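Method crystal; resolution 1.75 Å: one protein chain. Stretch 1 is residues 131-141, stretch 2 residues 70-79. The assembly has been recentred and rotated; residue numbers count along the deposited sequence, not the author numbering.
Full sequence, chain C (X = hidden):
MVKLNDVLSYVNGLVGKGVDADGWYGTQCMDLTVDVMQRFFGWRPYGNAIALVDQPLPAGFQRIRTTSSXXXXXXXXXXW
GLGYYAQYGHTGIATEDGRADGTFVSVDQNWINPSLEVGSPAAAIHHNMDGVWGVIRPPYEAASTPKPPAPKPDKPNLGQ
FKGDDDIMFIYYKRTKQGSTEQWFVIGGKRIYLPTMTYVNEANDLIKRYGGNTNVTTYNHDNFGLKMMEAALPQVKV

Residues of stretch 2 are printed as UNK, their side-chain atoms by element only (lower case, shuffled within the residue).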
# COMPACT_ATOMS: atom_id res chain seq x y z
N GLY C 131 -33.64 -3.20 -14.79
CA GLY C 131 -32.31 -2.56 -14.98
C GLY C 131 -31.09 -3.16 -14.30
O GLY C 131 -29.97 -2.62 -14.43
N VAL C 132 -31.30 -4.14 -13.43
CA VAL C 132 -30.20 -4.77 -12.68
C VAL C 132 -29.31 -5.59 -13.56
O VAL C 132 -29.76 -6.42 -14.29
CB VAL C 132 -30.72 -5.62 -11.51
CG1 VAL C 132 -29.56 -6.27 -10.74
CG2 VAL C 132 -31.48 -4.72 -10.58
N TRP C 133 -28.02 -5.32 -13.49
CA TRP C 133 -27.02 -6.08 -14.24
C TRP C 133 -26.52 -7.22 -13.40
O TRP C 133 -26.43 -8.36 -13.85
CB TRP C 133 -25.85 -5.14 -14.57
CG TRP C 133 -24.81 -5.81 -15.33
CD1 TRP C 133 -24.72 -5.87 -16.63
CD2 TRP C 133 -23.66 -6.51 -14.80
NE1 TRP C 133 -23.59 -6.57 -17.00
CE2 TRP C 133 -22.96 -7.02 -15.88
CE3 TRP C 133 -23.20 -6.78 -13.52
CZ2 TRP C 133 -21.75 -7.75 -15.73
CZ3 TRP C 133 -22.06 -7.53 -13.35
CH2 TRP C 133 -21.34 -8.00 -14.46
N GLY C 134 -26.22 -6.94 -12.15
CA GLY C 134 -25.60 -7.96 -11.28
C GLY C 134 -25.05 -7.44 -9.97
O GLY C 134 -25.47 -6.38 -9.46
N VAL C 135 -24.07 -8.16 -9.39
CA VAL C 135 -23.55 -7.89 -8.13
C VAL C 135 -22.05 -7.97 -8.10
O VAL C 135 -21.48 -8.65 -8.97
CB VAL C 135 -24.09 -8.81 -7.05
CG1 VAL C 135 -25.58 -8.57 -6.89
CG2 VAL C 135 -23.71 -10.27 -7.22
N ILE C 136 -21.44 -7.20 -7.21
CA ILE C 136 -20.04 -7.47 -6.75
C ILE C 136 -20.20 -8.02 -5.38
O ILE C 136 -20.89 -7.43 -4.54
CB ILE C 136 -19.17 -6.23 -6.84
CG1 ILE C 136 -18.89 -5.97 -8.28
CG2 ILE C 136 -17.84 -6.44 -6.10
CD1 ILE C 136 -18.29 -4.62 -8.64
N ARG C 137 -19.65 -9.21 -5.19
CA ARG C 137 -19.69 -9.90 -3.90
C ARG C 137 -18.33 -9.76 -3.21
O ARG C 137 -17.34 -10.34 -3.67
CB ARG C 137 -20.08 -11.34 -4.13
CG ARG C 137 -20.08 -12.15 -2.87
CD ARG C 137 -21.01 -13.33 -3.06
NE ARG C 137 -22.34 -12.86 -3.50
CZ ARG C 137 -23.24 -13.61 -4.16
NH1 ARG C 137 -22.98 -14.88 -4.44
NH2 ARG C 137 -24.40 -13.09 -4.52
N PRO C 138 -18.25 -8.94 -2.16
CA PRO C 138 -16.98 -8.79 -1.39
C PRO C 138 -16.75 -10.11 -0.63
O PRO C 138 -17.72 -10.88 -0.38
CB PRO C 138 -17.26 -7.69 -0.37
CG PRO C 138 -18.42 -6.96 -0.92
CD PRO C 138 -19.26 -8.00 -1.65
N PRO C 139 -15.52 -10.34 -0.26
CA PRO C 139 -15.15 -11.54 0.52
C PRO C 139 -15.43 -11.34 2.02
O PRO C 139 -14.69 -10.67 2.71
CB PRO C 139 -13.68 -11.67 0.25
CG PRO C 139 -13.19 -10.31 -0.02
CD PRO C 139 -14.34 -9.50 -0.52
N TYR C 140 -16.54 -11.86 2.50
CA TYR C 140 -16.90 -11.75 3.90
C TYR C 140 -16.40 -13.01 4.64
O TYR C 140 -16.31 -14.07 4.03
CB TYR C 140 -18.41 -11.66 4.03
CG TYR C 140 -18.97 -10.32 3.57
CD1 TYR C 140 -18.63 -9.16 4.23
CD2 TYR C 140 -19.80 -10.23 2.46
CE1 TYR C 140 -19.14 -7.93 3.83
CE2 TYR C 140 -20.27 -8.98 2.04
CZ TYR C 140 -19.93 -7.83 2.71
OH TYR C 140 -20.41 -6.56 2.25
N GLU C 141 -16.16 -12.91 5.94
CA GLU C 141 -15.94 -14.10 6.82
C GLU C 141 -17.06 -15.15 6.78
O GLU C 141 -18.25 -14.79 6.72
CB GLU C 141 -15.78 -13.65 8.29
CG GLU C 141 -15.38 -14.74 9.31
CD GLU C 141 -15.92 -14.47 10.74
OE1 GLU C 141 -16.82 -15.23 11.19
OE2 GLU C 141 -15.43 -13.52 11.41
N UNK C 70 -32.95 -14.12 -6.58
CA UNK C 70 -32.52 -15.13 -5.64
C UNK C 70 -31.03 -15.34 -5.63
O UNK C 70 -30.56 -15.98 -4.75
c UNK C 70 -34.77 -16.33 -5.80
o UNK C 70 -32.86 -17.05 -7.11
c UNK C 70 -33.23 -16.49 -5.84
N UNK C 71 -30.27 -14.81 -6.59
CA UNK C 71 -28.85 -14.86 -6.56
C UNK C 71 -28.20 -13.78 -5.62
O UNK C 71 -27.01 -13.80 -5.46
c UNK C 71 -28.24 -15.35 -10.41
c UNK C 71 -28.28 -14.67 -7.99
o UNK C 71 -28.93 -14.70 -11.15
n UNK C 71 -27.00 -15.71 -10.73
c UNK C 71 -28.73 -15.70 -9.01
N UNK C 72 -28.98 -12.80 -5.13
CA UNK C 72 -28.48 -11.65 -4.39
C UNK C 72 -28.33 -12.13 -2.96
O UNK C 72 -29.25 -12.81 -2.44
c UNK C 72 -30.62 -9.01 -6.18
c UNK C 72 -28.96 -9.32 -3.51
c UNK C 72 -29.43 -9.90 -5.87
c UNK C 72 -29.42 -10.44 -4.43
N UNK C 73 -27.18 -11.84 -2.40
CA UNK C 73 -26.89 -12.12 -0.99
C UNK C 73 -26.70 -10.84 -0.24
O UNK C 73 -26.21 -9.82 -0.77
c UNK C 73 -26.54 -16.64 -1.58
n UNK C 73 -27.22 -17.75 -0.83
c UNK C 73 -25.62 -12.96 -0.88
c UNK C 73 -26.46 -15.32 -0.78
c UNK C 73 -25.67 -14.30 -1.54
N UNK C 74 -27.01 -10.85 1.06
CA UNK C 74 -26.79 -9.70 1.87
C UNK C 74 -25.30 -9.31 1.86
O UNK C 74 -24.42 -10.18 1.82
c UNK C 74 -27.26 -9.97 3.29
N UNK C 75 -25.08 -8.03 1.64
CA UNK C 75 -23.74 -7.42 1.66
C UNK C 75 -23.14 -7.32 0.25
O UNK C 75 -22.02 -6.79 0.10
N UNK C 76 -23.90 -7.73 -0.73
CA UNK C 76 -23.54 -7.59 -2.16
C UNK C 76 -23.64 -6.13 -2.52
O UNK C 76 -24.48 -5.40 -1.98
c UNK C 76 -24.17 -9.84 -3.16
o UNK C 76 -23.08 -10.28 -2.71
o UNK C 76 -25.00 -10.54 -3.82
c UNK C 76 -24.49 -8.34 -3.04
N UNK C 77 -22.75 -5.69 -3.40
CA UNK C 77 -22.84 -4.35 -4.03
C UNK C 77 -23.69 -4.57 -5.30
O UNK C 77 -23.32 -5.37 -6.15
c UNK C 77 -21.61 -2.55 -5.25
c UNK C 77 -21.45 -3.82 -4.40
c UNK C 77 -20.57 -3.58 -3.19
N UNK C 78 -24.82 -3.89 -5.44
CA UNK C 78 -25.73 -4.02 -6.52
C UNK C 78 -25.33 -3.08 -7.59
O UNK C 78 -24.91 -1.93 -7.34
c UNK C 78 -28.56 -6.12 -6.91
c UNK C 78 -27.65 -4.41 -4.93
s UNK C 78 -27.86 -6.15 -5.22
c UNK C 78 -27.11 -3.60 -6.04
N UNK C 79 -25.48 -3.56 -8.77
CA UNK C 79 -25.20 -2.82 -9.97
C UNK C 79 -26.39 -2.81 -10.92
O UNK C 79 -26.85 -3.87 -11.38
c UNK C 79 -23.57 -2.53 -11.84
c UNK C 79 -24.00 -3.46 -10.69
c UNK C 79 -22.81 -3.78 -9.77
c UNK C 79 -21.81 -4.67 -10.45
O HOH W 1 -25.39 -15.94 -5.82

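Position 70 carries three side-chain atoms, a carbon bearing one oxygen and one carbon, and they stay out of reach of stretch 1. This is Thr-70. At position 71 three carbons run in a row and the third holds an oxygen and a nitrogen, a terminal amide: Gln-71. Its contribution comes from the backbone, where its O accepts a hydrogen bond from Arg-137 NH2 (2.9 Å). A water that donates to Gln-71 O (2.7 Å) and accepts from Arg-137 NH1 (3.0 Å) links the same two residues again.

Position 72 has four carbons, forked at the first, with one arm two carbons long. Its CA-to-CB bond points away from stretch 1, yet a carbon of the fork still reaches Val-135 CG1 at 4.2 Å; it is Ile-72. Position 73 has four carbons in a row ending in nitrogen; its second carbon lies over one face of the Arg-137 guanidinium, 3.5 Å from NH2, while the end of the chain leads away. This is Lys-73. A single carbon, directed away, marks position 74 as Ala-74.

Position 75 has no side-chain atoms. An ideal CB here would sit 2.7 Å from Tyr-140 CE2, a clash, and the positive phi also favours glycine: Gly-75. With no CB in the way, the Tyr-140 ring fits here, and Tyr-140 OH donates to Gly-75 O at 2.7 Å.

At position 76 two carbons end in two oxygens, both facing the guanidinium of Arg-137: the carboxylate of Asp-76. Arg-137 NE donates to OD1 of Asp-76 (2.8 Å) and Arg-137 NH2 to its OD2 (2.7 Å), a nearly linear, two-pronged salt bridge. The same OD2 accepts from Lys-73 N (2.9 Å), bracing the type II turn from Lys-73 to Asp-76.

Position 77 shows one carbon carrying two others, its CB 4.1 Å from Ile-136 CB: Val-77. Position 78 has an unbranched chain of two carbons, sulfur and carbon, with the sulfur 3.7 Å from Val-135 CG1 and the last carbon 4.0 Å from Val-132 CG1: Met-78. Position 79 again has four carbons forked at the first with one longer arm, whose end approaches Ile-136 CG1 (3.9 Å) and Trp-133 CE3 (4.0 Å): Ile-79.

The contact combines an antiparallel strand pairing with a polar clasp beside it. Reciprocal bonds join Val-77 and Ile-136 (N to O, 2.8 Å each way), and Ile-79 N donates to Gly-134 O (2.9 Å). Val-135 and Met-78 share one sheet face; Ile-136, Val-77 and Ile-79 share the other. Ahead of the strand of stretch 2, Arg-137 holds the turn through Asp-76, and the segment before it through Gln-71 O.

Stretch 2 70-79: TQIKAGDVMI
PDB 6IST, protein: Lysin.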